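Local structure of probable starch synthase 4, chloroplastic/amyloplastic (Arabidopsis thaliana, 6GNE) at residues 315-319 against 343-348; 324-328 against 352-356; 333-339 against 455-459; 356-360 against 370-374. The protein belongs to the GT-B glycosyltransferases as a probable plastid starch synthase and holds ADP and glycans. One frame throughout, in Å; residues are numbered along the deposited sequence.

Contact 1: residues 315-319 against 343-348; sequences ITRLV and LLGSSP. With ADP (adenosine-5'-diphosphate), chain F; AC1 (4,6-dideoxy-4-{[(1S,4R,5S,6S)-4,5,6-trihydroxy-3-(hydroxymethyl)cyclohex-2-en-1-yl]amino}-alpha-D-glucopyranose), chain C.
Arg317 meets the beta-phosphate of ADP side-on, through its NE/NH2 edge: NE donates to ADP O2B at 2.7 Å and NH2 to ADP O3B at 2.8 Å, with near-linear N-H...O angles of 171° and 175°, while one guanidinium face lies over AC1 (Arg317 NE to AC1 C6 3.4 Å). Between the extended segments, Thr316 N donates to Leu344 O (3.1 Å), Leu318 N to Ser346 O (3.0 Å) and Ser347 OG to Leu318 O (2.7 Å). Water 1 joins Thr316 O (3.0 Å), Ser346 N (3.2 Å) and ADP N6 (2.8 Å). The strands run parallel, axes 4.9 Å apart at 15°, and Ile315 pairs with Leu344 (CA-CA 4.8 Å). At Gly345 a CB would clash with Thr316 O. Ile315 CG1 packs on Leu344 CB at 4.1 Å; Leu318, chi1 m and chi2 t, brings CD2 to 4.4 Å from Leu343 CD2, and Val319 CG1 meets Pro348 CD at 3.6 Å. Such C-terminal ends of neighbouring parallel strands, here holding a nucleotide, are characteristic of the Rossmann-like domains of GT-B proteins.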
# COMPACT_ATOMS: atom_id res chain seq x y z
N ILE A 315 2.97 9.19 -10.35
CA ILE A 315 2.12 9.39 -9.16
C ILE A 315 2.74 8.62 -8.02
O ILE A 315 2.79 7.39 -8.06
CB ILE A 315 0.70 8.87 -9.37
CG1 ILE A 315 -0.00 9.68 -10.47
CG2 ILE A 315 -0.10 8.95 -8.08
CD1 ILE A 315 -1.17 8.97 -11.10
N THR A 316 3.19 9.32 -7.00
CA THR A 316 4.00 8.69 -5.97
C THR A 316 4.17 9.59 -4.76
O THR A 316 3.97 10.81 -4.83
CB THR A 316 5.41 8.35 -6.53
OG1 THR A 316 6.13 7.54 -5.60
CG2 THR A 316 6.20 9.61 -6.84
N ARG A 317 4.54 8.98 -3.64
CA ARG A 317 5.07 9.71 -2.52
C ARG A 317 6.53 9.94 -2.89
O ARG A 317 7.16 9.08 -3.47
CB ARG A 317 4.94 8.92 -1.21
CG ARG A 317 3.48 8.69 -0.79
CD ARG A 317 3.26 7.67 0.35
NE ARG A 317 4.08 6.46 0.17
CZ ARG A 317 5.25 6.22 0.77
NH1 ARG A 317 5.75 7.11 1.62
NH2 ARG A 317 5.92 5.07 0.55
N LEU A 318 7.05 11.11 -2.56
CA LEU A 318 8.40 11.49 -2.90
C LEU A 318 9.31 11.26 -1.70
O LEU A 318 9.57 12.17 -0.92
CB LEU A 318 8.41 12.94 -3.36
CG LEU A 318 7.66 13.27 -4.66
CD1 LEU A 318 7.50 14.77 -4.76
CD2 LEU A 318 8.39 12.75 -5.88
N VAL A 319 9.78 10.03 -1.59
CA VAL A 319 10.69 9.57 -0.52
C VAL A 319 11.80 8.75 -1.16
O VAL A 319 11.61 8.21 -2.24
CB VAL A 319 9.91 8.74 0.55
CG1 VAL A 319 8.80 9.59 1.18
CG2 VAL A 319 9.27 7.47 -0.03
N LEU A 343 3.81 15.16 -13.02
CA LEU A 343 4.12 14.57 -11.73
C LEU A 343 3.00 14.95 -10.76
O LEU A 343 2.63 16.13 -10.63
CB LEU A 343 5.45 15.06 -11.17
CG LEU A 343 5.85 14.62 -9.76
CD1 LEU A 343 5.98 13.10 -9.68
CD2 LEU A 343 7.17 15.22 -9.37
N LEU A 344 2.50 13.94 -10.06
CA LEU A 344 1.64 14.15 -8.91
C LEU A 344 2.29 13.45 -7.73
O LEU A 344 2.39 12.24 -7.70
CB LEU A 344 0.26 13.57 -9.19
CG LEU A 344 -0.75 13.63 -8.05
CD1 LEU A 344 -0.94 15.06 -7.62
CD2 LEU A 344 -2.06 13.02 -8.57
N GLY A 345 2.78 14.22 -6.77
CA GLY A 345 3.40 13.62 -5.60
C GLY A 345 3.72 14.65 -4.55
O GLY A 345 3.92 15.82 -4.87
N SER A 346 3.76 14.23 -3.29
CA SER A 346 4.39 15.08 -2.28
C SER A 346 5.25 14.30 -1.32
O SER A 346 5.16 13.09 -1.25
CB SER A 346 3.37 15.97 -1.54
OG SER A 346 2.45 15.17 -0.87
N SER A 347 6.11 15.03 -0.63
CA SER A 347 7.13 14.47 0.22
C SER A 347 6.87 14.90 1.63
O SER A 347 6.66 16.08 1.87
CB SER A 347 8.50 15.03 -0.16
OG SER A 347 9.53 14.39 0.58
N PRO A 348 6.98 13.97 2.59
CA PRO A 348 7.07 14.39 3.99
C PRO A 348 8.44 14.97 4.38
O PRO A 348 8.58 15.42 5.52
CB PRO A 348 6.84 13.07 4.75
CG PRO A 348 7.43 12.02 3.86
CD PRO A 348 7.24 12.52 2.44
PB ADP F . 3.33 3.17 -1.40
O1B ADP F . 2.52 2.21 -0.57
O2B ADP F . 2.87 4.59 -1.42
O3B ADP F . 4.80 3.06 -1.07
PA ADP F . 1.99 1.79 -3.56
O1A ADP F . 2.25 1.76 -5.03
O2A ADP F . 1.89 0.44 -2.90
O3A ADP F . 3.17 2.68 -2.93
O5' ADP F . 0.64 2.59 -3.21
C5' ADP F . 0.44 3.94 -3.62
C4' ADP F . -1.04 4.37 -3.68
O4' ADP F . -1.17 5.74 -3.29
C3' ADP F . -1.62 4.32 -5.08
O3' ADP F . -3.03 4.14 -4.98
C2' ADP F . -1.35 5.70 -5.62
O2' ADP F . -2.23 6.07 -6.67
C1' ADP F . -1.59 6.54 -4.40
N9 ADP F . -0.82 7.80 -4.38
C8 ADP F . 0.48 7.95 -4.08
N7 ADP F . 0.82 9.26 -4.11
C5 ADP F . -0.27 9.97 -4.43
C6 ADP F . -0.62 11.41 -4.65
N6 ADP F . 0.34 12.36 -4.53
N1 ADP F . -1.91 11.70 -4.98
C2 ADP F . -2.84 10.72 -5.12
N3 ADP F . -2.58 9.42 -4.94
C4 ADP F . -1.35 8.99 -4.61
C1 AC1 C . 3.08 3.02 5.66
O2 AC1 C . 3.73 0.97 6.77
C2 AC1 C . 3.19 1.50 5.54
C4A AC1 C . 3.43 -1.79 -1.04
C3 AC1 C . 4.00 1.08 4.31
O3 AC1 C . 3.99 -0.35 4.26
C4 AC1 C . 3.39 1.71 3.05
N4A AC1 C . 4.04 1.32 1.79
C5 AC1 C . 3.43 3.22 3.27
O5 AC1 C . 2.62 3.56 4.41
C6 AC1 C . 2.85 4.02 2.12
C1B AC1 C . 4.10 -0.06 1.28
C2B AC1 C . 5.09 -0.26 0.10
O2B AC1 C . 5.95 0.87 -0.12
C3B AC1 C . 4.44 -0.67 -1.21
O3B AC1 C . 5.48 -1.21 -2.03
O4 AC1 C . 2.80 -2.04 -2.30
C5B AC1 C . 2.43 -1.47 0.03
C7B AC1 C . 2.72 -0.64 1.03
C6B AC1 C . 1.07 -2.14 0.01
O6B AC1 C . 1.21 -3.56 0.16
O HOH W 1 2.21 11.57 -2.57

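Contact 2: residues 324-328 against 352-356; sequences VHLIR and IQREF
Both segments are helical and run almost the same way, their N-to-C directions 7° apart and their short axes 11.9 Å apart. Backbone bonds Arg328 N to Val324 O (2.9 Å) and Phe356 N to Ile352 O (3.1 Å) mark one alpha turn in each. The register pairs Val324 with Ile352 (CA-CA 8.3 Å) and Arg328 with Phe356 (7.9 Å). At this separation the contact is made by side chains, chiefly Phe356, Glu355 and Val324, not by close backbone packing. Phe356, chi1 m and chi2 82°, reaches across: its CE1 lies 4.2 Å from Val324 CB, its CE2 4.2 Å from Ile327 CG2, and its CZ 3.8 Å from Val324 O, which sits at the ring edge. Val324 CG2 also touches Ile352 CD1 at 4.2 Å. Towards the more exposed side, Glu355 and Arg328 both extend with chi1 and chi2 t, forming a salt bridge between Arg328 NE and Glu355 OE1 at 3.3 Å; Arg328 CD is 3.2 Å from the same oxygen. Beneath, Ile327 rests on Cys314 and Thr316 of strand 311-317, while Phe356 covers Leu343 of strand 340-346. Two near-parallel helices, side by side over a parallel sheet, are the outer layer expected of successive beta-alpha-beta units in a Rossmann-like domain.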
# COMPACT_ATOMS: atom_id res chain seq x y z
N VAL A 324 13.87 9.13 -6.04
CA VAL A 324 13.55 10.52 -6.36
C VAL A 324 14.56 11.23 -7.26
O VAL A 324 14.17 12.13 -8.01
CB VAL A 324 13.33 11.40 -5.11
CG1 VAL A 324 11.92 11.13 -4.57
CG2 VAL A 324 14.44 11.25 -4.08
N HIS A 325 15.85 10.83 -7.18
CA HIS A 325 16.87 11.39 -8.07
C HIS A 325 16.58 10.97 -9.52
O HIS A 325 16.76 11.79 -10.43
CB HIS A 325 18.31 11.02 -7.63
CG HIS A 325 18.71 11.63 -6.32
ND1 HIS A 325 18.69 12.99 -6.10
CD2 HIS A 325 19.11 11.06 -5.15
CE1 HIS A 325 19.06 13.24 -4.86
NE2 HIS A 325 19.33 12.08 -4.26
N LEU A 326 16.15 9.72 -9.70
CA LEU A 326 15.73 9.22 -11.01
C LEU A 326 14.44 9.85 -11.51
O LEU A 326 14.31 10.07 -12.70
CB LEU A 326 15.59 7.68 -11.00
CG LEU A 326 16.91 6.96 -10.79
CD1 LEU A 326 16.66 5.48 -10.64
CD2 LEU A 326 17.91 7.28 -11.94
N ILE A 327 13.51 10.14 -10.62
CA ILE A 327 12.30 10.85 -10.99
C ILE A 327 12.65 12.26 -11.47
O ILE A 327 12.19 12.70 -12.52
CB ILE A 327 11.29 10.91 -9.85
CG1 ILE A 327 10.76 9.49 -9.58
CG2 ILE A 327 10.12 11.80 -10.20
CD1 ILE A 327 9.98 9.33 -8.29
N ARG A 328 13.47 12.97 -10.69
CA ARG A 328 14.00 14.25 -11.10
C ARG A 328 14.64 14.19 -12.50
O ARG A 328 14.31 15.02 -13.35
CB ARG A 328 15.03 14.73 -10.11
CG ARG A 328 15.58 16.12 -10.40
CD ARG A 328 16.84 16.42 -9.64
NE ARG A 328 16.94 17.87 -9.45
CZ ARG A 328 17.43 18.74 -10.35
NH1 ARG A 328 17.49 20.05 -10.05
NH2 ARG A 328 17.87 18.34 -11.55
N ILE A 352 13.43 17.43 0.14
CA ILE A 352 12.87 16.82 -1.07
C ILE A 352 11.70 17.67 -1.58
O ILE A 352 11.61 17.92 -2.79
CB ILE A 352 12.44 15.36 -0.84
CG1 ILE A 352 13.62 14.52 -0.35
CG2 ILE A 352 11.85 14.74 -2.12
CD1 ILE A 352 13.42 13.02 -0.36
N GLN A 353 10.83 18.12 -0.69
CA GLN A 353 9.76 19.04 -1.09
C GLN A 353 10.35 20.31 -1.73
O GLN A 353 9.92 20.74 -2.79
CB GLN A 353 8.83 19.38 0.09
CG GLN A 353 7.47 19.98 -0.28
CD GLN A 353 6.46 19.00 -0.90
OE1 GLN A 353 6.58 17.77 -0.83
NE2 GLN A 353 5.45 19.57 -1.52
N ARG A 354 11.37 20.88 -1.09
CA ARG A 354 12.04 22.10 -1.54
C ARG A 354 12.68 21.91 -2.95
O ARG A 354 12.59 22.78 -3.81
CB ARG A 354 13.07 22.50 -0.47
CG ARG A 354 13.58 23.91 -0.47
CD ARG A 354 13.90 24.40 0.93
NE ARG A 354 14.92 23.53 1.56
CZ ARG A 354 14.74 22.71 2.60
NH1 ARG A 354 13.59 22.64 3.29
NH2 ARG A 354 15.78 21.98 3.03
N GLU A 355 13.29 20.75 -3.19
CA GLU A 355 13.96 20.43 -4.46
C GLU A 355 12.94 20.36 -5.62
O GLU A 355 13.19 20.91 -6.70
CB GLU A 355 14.72 19.09 -4.34
CG GLU A 355 15.69 18.70 -5.46
CD GLU A 355 16.03 17.19 -5.44
OE1 GLU A 355 16.26 16.57 -6.52
OE2 GLU A 355 16.03 16.56 -4.34
N PHE A 356 11.81 19.71 -5.37
CA PHE A 356 10.75 19.62 -6.38
C PHE A 356 10.00 20.94 -6.56
O PHE A 356 9.60 21.27 -7.67
CB PHE A 356 9.81 18.44 -6.09
CG PHE A 356 10.37 17.12 -6.52
CD1 PHE A 356 11.29 16.44 -5.72
CD2 PHE A 356 10.09 16.62 -7.77
CE1 PHE A 356 11.87 15.26 -6.12
CE2 PHE A 356 10.68 15.43 -8.20
CZ PHE A 356 11.56 14.75 -7.36

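Contact 3: residues 333-339 against 455-459; sequences RTLELGG and LERAF
Leu455 opens the helical segment 455-459 by pointing at segment 333-339; with chi1 t and chi2 p, its CD2 lies 3.5 Å from Arg333 CG and 3.9 Å from Leu337 CD2. At Glu456 the backbone takes part, CA being 4.2 Å from Leu337 CD2. One turn on, Phe459 N bonds to Leu455 O (2.9 Å), which sets Phe459 on the same helix side. Phe459, chi1 m and chi2 52°, makes the broadest contact: Leu337 CD2 lies over one ring face, while Thr334 CG2 (3.9 Å from CZ) and Gly339 N (3.7 Å from CE2) meet the ring edge. Leu337 CB is also 3.7 Å from Phe459 CD2. The opposing helix ends in a Schellman motif, with Gly338 at positive phi (86°), Gly339 N bonded to Thr334 O (2.9 Å) and Gly338 N to Leu335 O (3.1 Å). A CB on Gly339 would clash with Phe459 CE2. The contact thus packs the C-terminal end of helix 324-336 against helix 448-464, with Val312 of strand 311-317 touching Thr334 and Phe459, and Ile414 of strand 412-416 touching Leu455.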
# COMPACT_ATOMS: atom_id res chain seq x y z
N ARG A 333 14.78 14.39 -18.92
CA ARG A 333 15.06 13.50 -20.03
C ARG A 333 13.84 13.36 -20.97
O ARG A 333 13.97 13.34 -22.20
CB ARG A 333 15.50 12.13 -19.52
CG ARG A 333 16.05 11.21 -20.60
CD ARG A 333 17.22 11.87 -21.31
NE ARG A 333 18.01 10.90 -22.04
CZ ARG A 333 19.15 11.18 -22.65
NH1 ARG A 333 19.65 12.41 -22.65
NH2 ARG A 333 19.82 10.21 -23.25
N THR A 334 12.67 13.24 -20.35
CA THR A 334 11.42 13.16 -21.06
C THR A 334 11.26 14.37 -21.95
O THR A 334 10.90 14.24 -23.12
CB THR A 334 10.24 13.08 -20.08
OG1 THR A 334 10.26 11.83 -19.40
CG2 THR A 334 8.92 13.23 -20.81
N LEU A 335 11.51 15.54 -21.38
CA LEU A 335 11.49 16.77 -22.11
C LEU A 335 12.55 16.77 -23.26
O LEU A 335 12.24 17.14 -24.39
CB LEU A 335 11.75 17.91 -21.14
CG LEU A 335 11.74 19.32 -21.69
CD1 LEU A 335 10.37 19.63 -22.26
CD2 LEU A 335 12.09 20.30 -20.63
N GLU A 336 13.77 16.34 -22.96
CA GLU A 336 14.83 16.29 -23.96
C GLU A 336 14.46 15.39 -25.16
O GLU A 336 14.75 15.72 -26.31
CB GLU A 336 16.13 15.79 -23.31
CG GLU A 336 17.34 15.80 -24.23
CD GLU A 336 18.63 15.45 -23.52
OE1 GLU A 336 18.61 14.97 -22.36
OE2 GLU A 336 19.68 15.60 -24.16
N LEU A 337 13.78 14.29 -24.85
CA LEU A 337 13.37 13.30 -25.85
C LEU A 337 12.10 13.70 -26.62
O LEU A 337 11.66 12.93 -27.48
CB LEU A 337 13.19 11.92 -25.20
CG LEU A 337 14.34 10.90 -25.27
CD1 LEU A 337 15.68 11.50 -24.96
CD2 LEU A 337 14.08 9.75 -24.30
N GLY A 338 11.51 14.86 -26.31
CA GLY A 338 10.35 15.38 -27.01
C GLY A 338 9.01 14.88 -26.48
O GLY A 338 8.05 14.82 -27.24
N GLY A 339 8.95 14.51 -25.20
CA GLY A 339 7.71 14.12 -24.55
C GLY A 339 7.27 15.17 -23.56
O GLY A 339 7.95 16.18 -23.39
N LEU A 455 13.92 4.33 -21.08
CA LEU A 455 13.12 5.45 -21.57
C LEU A 455 13.27 5.64 -23.09
O LEU A 455 12.27 5.82 -23.79
CB LEU A 455 13.49 6.72 -20.81
CG LEU A 455 12.54 7.90 -21.01
CD1 LEU A 455 11.25 7.68 -20.25
CD2 LEU A 455 13.16 9.20 -20.53
N GLU A 456 14.51 5.59 -23.58
CA GLU A 456 14.82 5.66 -25.02
C GLU A 456 14.00 4.62 -25.79
O GLU A 456 13.32 4.96 -26.75
CB GLU A 456 16.32 5.45 -25.25
CG GLU A 456 16.81 5.42 -26.70
CD GLU A 456 18.30 4.97 -26.86
OE1 GLU A 456 18.80 4.15 -26.05
OE2 GLU A 456 18.99 5.40 -27.81
N ARG A 457 14.02 3.36 -25.33
CA ARG A 457 13.29 2.30 -26.03
C ARG A 457 11.80 2.50 -25.98
O ARG A 457 11.13 2.29 -26.95
CB ARG A 457 13.67 0.90 -25.52
CG ARG A 457 15.11 0.53 -25.86
CD ARG A 457 15.51 -0.85 -25.36
NE ARG A 457 15.56 -0.95 -23.90
CZ ARG A 457 14.66 -1.57 -23.14
NH1 ARG A 457 14.81 -1.56 -21.83
NH2 ARG A 457 13.61 -2.23 -23.66
N ALA A 458 11.29 2.99 -24.87
CA ALA A 458 9.88 3.23 -24.73
C ALA A 458 9.42 4.34 -25.67
O ALA A 458 8.40 4.20 -26.35
CB ALA A 458 9.54 3.57 -23.29
N PHE A 459 10.19 5.42 -25.76
CA PHE A 459 9.89 6.52 -26.71
C PHE A 459 9.98 6.08 -28.16
O PHE A 459 9.13 6.43 -28.95
CB PHE A 459 10.78 7.74 -26.49
CG PHE A 459 10.25 8.69 -25.44
CD1 PHE A 459 9.91 8.22 -24.18
CD2 PHE A 459 10.09 10.03 -25.73
CE1 PHE A 459 9.41 9.08 -23.23
CE2 PHE A 459 9.61 10.91 -24.78
CZ PHE A 459 9.27 10.43 -23.53

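Contact 4: residues 356-360 against 370-374; sequences FEGIE and RLLLK. With ADP (adenosine-5'-diphosphate), chain F.
A single water bridges helix and strand: water 2 donates to Glu360 OE2 (2.9 Å) and Leu371 O (3.1 Å) and accepts from Leu373 N (2.9 Å), linking a carboxylate to backbone just where strand 369-372 ends. There Leu373 is the centre of an inverse gamma turn (phi/psi -85/77), closed by a weak Lys374 N to Leu372 O bond of 3.0 Å. The helix and strand segments cross at -140°, axes 8.6 Å apart, and the closest CA pair is Glu360 with Leu371 at 5.5 Å. Leu371, chi1 m and chi2 p, puts CD2 3.6 Å from Ile359 CG2 and 4.3 Å from Phe356 CD2, at that ring's edge. Leu373 CD1 packs 4.0 Å from Phe356 CB and 3.8 Å from Glu357 CG, while Glu360 CG lies 3.7 Å from Leu371 CB. At the last residue of the turn, Lys374 O accepts from ADP N6 at 3.0 Å. Helix 350-362 therefore covers strand 369-372, one of the two outermost strands of the six-stranded parallel sheet, on the Leu371 side, Ile359 reaching helix 324-336 at Tyr332; on the other, Leu372 meets helix 377-386 at Leu379.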
# COMPACT_ATOMS: atom_id res chain seq x y z
N PHE A 356 11.81 19.71 -5.37
CA PHE A 356 10.75 19.62 -6.38
C PHE A 356 10.00 20.94 -6.56
O PHE A 356 9.60 21.27 -7.67
CB PHE A 356 9.81 18.44 -6.09
CG PHE A 356 10.37 17.12 -6.52
CD1 PHE A 356 11.29 16.44 -5.72
CD2 PHE A 356 10.09 16.62 -7.77
CE1 PHE A 356 11.87 15.26 -6.12
CE2 PHE A 356 10.68 15.43 -8.20
CZ PHE A 356 11.56 14.75 -7.36
N GLU A 357 9.82 21.68 -5.47
CA GLU A 357 9.22 23.02 -5.53
C GLU A 357 10.00 23.94 -6.48
O GLU A 357 9.40 24.76 -7.16
CB GLU A 357 9.14 23.67 -4.13
CG GLU A 357 7.83 23.35 -3.40
CD GLU A 357 7.81 23.70 -1.91
OE1 GLU A 357 6.87 23.23 -1.24
OE2 GLU A 357 8.72 24.42 -1.41
N GLY A 358 11.34 23.79 -6.49
CA GLY A 358 12.22 24.55 -7.40
C GLY A 358 12.03 24.18 -8.86
O GLY A 358 11.96 25.04 -9.73
N ILE A 359 11.93 22.88 -9.11
CA ILE A 359 11.66 22.37 -10.45
C ILE A 359 10.28 22.84 -10.93
O ILE A 359 10.10 23.15 -12.10
CB ILE A 359 11.74 20.84 -10.49
CG1 ILE A 359 13.16 20.37 -10.20
CG2 ILE A 359 11.31 20.33 -11.86
CD1 ILE A 359 13.27 18.95 -9.73
N GLU A 360 9.31 22.88 -10.02
CA GLU A 360 7.96 23.25 -10.39
C GLU A 360 7.92 24.67 -10.88
O GLU A 360 7.37 24.92 -11.93
CB GLU A 360 6.99 23.01 -9.22
CG GLU A 360 5.54 23.13 -9.58
CD GLU A 360 4.76 24.03 -8.64
OE1 GLU A 360 4.45 25.19 -9.06
OE2 GLU A 360 4.49 23.58 -7.48
N ARG A 370 4.37 19.69 -16.07
CA ARG A 370 3.65 20.23 -14.91
C ARG A 370 3.85 19.34 -13.72
O ARG A 370 3.78 18.13 -13.83
CB ARG A 370 2.16 20.40 -15.20
CG ARG A 370 1.44 21.28 -14.18
CD ARG A 370 1.62 22.79 -14.38
NE ARG A 370 1.06 23.26 -15.65
CZ ARG A 370 1.76 23.61 -16.74
NH1 ARG A 370 3.10 23.54 -16.76
NH2 ARG A 370 1.13 24.02 -17.87
N LEU A 371 4.12 19.96 -12.57
CA LEU A 371 4.36 19.26 -11.31
C LEU A 371 3.26 19.66 -10.36
O LEU A 371 3.02 20.85 -10.16
CB LEU A 371 5.71 19.66 -10.72
CG LEU A 371 6.90 18.85 -11.21
CD1 LEU A 371 7.07 18.99 -12.70
CD2 LEU A 371 8.17 19.30 -10.52
N LEU A 372 2.60 18.67 -9.77
CA LEU A 372 1.47 18.91 -8.87
C LEU A 372 1.86 18.35 -7.48
O LEU A 372 1.71 17.17 -7.20
CB LEU A 372 0.23 18.24 -9.45
CG LEU A 372 -0.18 18.88 -10.78
CD1 LEU A 372 -1.03 17.91 -11.60
CD2 LEU A 372 -0.89 20.22 -10.58
N LEU A 373 2.44 19.22 -6.67
CA LEU A 373 3.06 18.81 -5.42
C LEU A 373 2.05 18.72 -4.30
O LEU A 373 1.95 19.61 -3.47
CB LEU A 373 4.23 19.73 -5.07
CG LEU A 373 5.32 19.77 -6.17
CD1 LEU A 373 6.51 20.61 -5.68
CD2 LEU A 373 5.75 18.40 -6.64
N LYS A 374 1.27 17.65 -4.32
CA LYS A 374 0.16 17.43 -3.40
C LYS A 374 -0.41 16.01 -3.53
O LYS A 374 -0.14 15.33 -4.50
CB LYS A 374 -0.97 18.45 -3.67
CG LYS A 374 -1.61 18.30 -5.06
CD LYS A 374 -2.54 19.45 -5.40
CE LYS A 374 -3.37 19.07 -6.61
NZ LYS A 374 -4.28 20.16 -6.97
PB ADP F . 3.33 3.17 -1.40
O1B ADP F . 2.52 2.21 -0.57
O2B ADP F . 2.87 4.59 -1.42
O3B ADP F . 4.80 3.06 -1.07
PA ADP F . 1.99 1.79 -3.56
O1A ADP F . 2.25 1.76 -5.03
O2A ADP F . 1.89 0.44 -2.90
O3A ADP F . 3.17 2.68 -2.93
O5' ADP F . 0.64 2.59 -3.21
C5' ADP F . 0.44 3.94 -3.62
C4' ADP F . -1.04 4.37 -3.68
O4' ADP F . -1.17 5.74 -3.29
C3' ADP F . -1.62 4.32 -5.08
O3' ADP F . -3.03 4.14 -4.98
C2' ADP F . -1.35 5.70 -5.62
O2' ADP F . -2.23 6.07 -6.67
C1' ADP F . -1.59 6.54 -4.40
N9 ADP F . -0.82 7.80 -4.38
C8 ADP F . 0.48 7.95 -4.08
N7 ADP F . 0.82 9.26 -4.11
C5 ADP F . -0.27 9.97 -4.43
C6 ADP F . -0.62 11.41 -4.65
N6 ADP F . 0.34 12.36 -4.53
N1 ADP F . -1.91 11.70 -4.98
C2 ADP F . -2.84 10.72 -5.12
N3 ADP F . -2.58 9.42 -4.94
C4 ADP F . -1.35 8.99 -4.61
O HOH W 2 2.05 22.01 -7.42

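How the contacts relate
From the N terminus, strand 311-317 leads into helix 324-336 and then strand 340-346, so contact 1 closes the first beta-alpha-beta unit of the six-stranded parallel sheet. Contact 2 crosses it, opening on that helix and closing on helix 350-362, thus bringing consecutive helices together; Gln353 OE1 probably hydrogen-bonds Ser347 N between the two contacts. Contact 4 follows contact 1 in series, starts at Phe356, shared with contact 2, and ends past strand 369-372, which pairs with strand 340-346. Both contacts 1 and 4 touch ADP. Contact 3 spans 116 residues, encloses contact 4, crosses contacts 1 and 2, and ties helix 324-336 to the distant helix 448-464; its centre lies about 21 Å from that of contact 1.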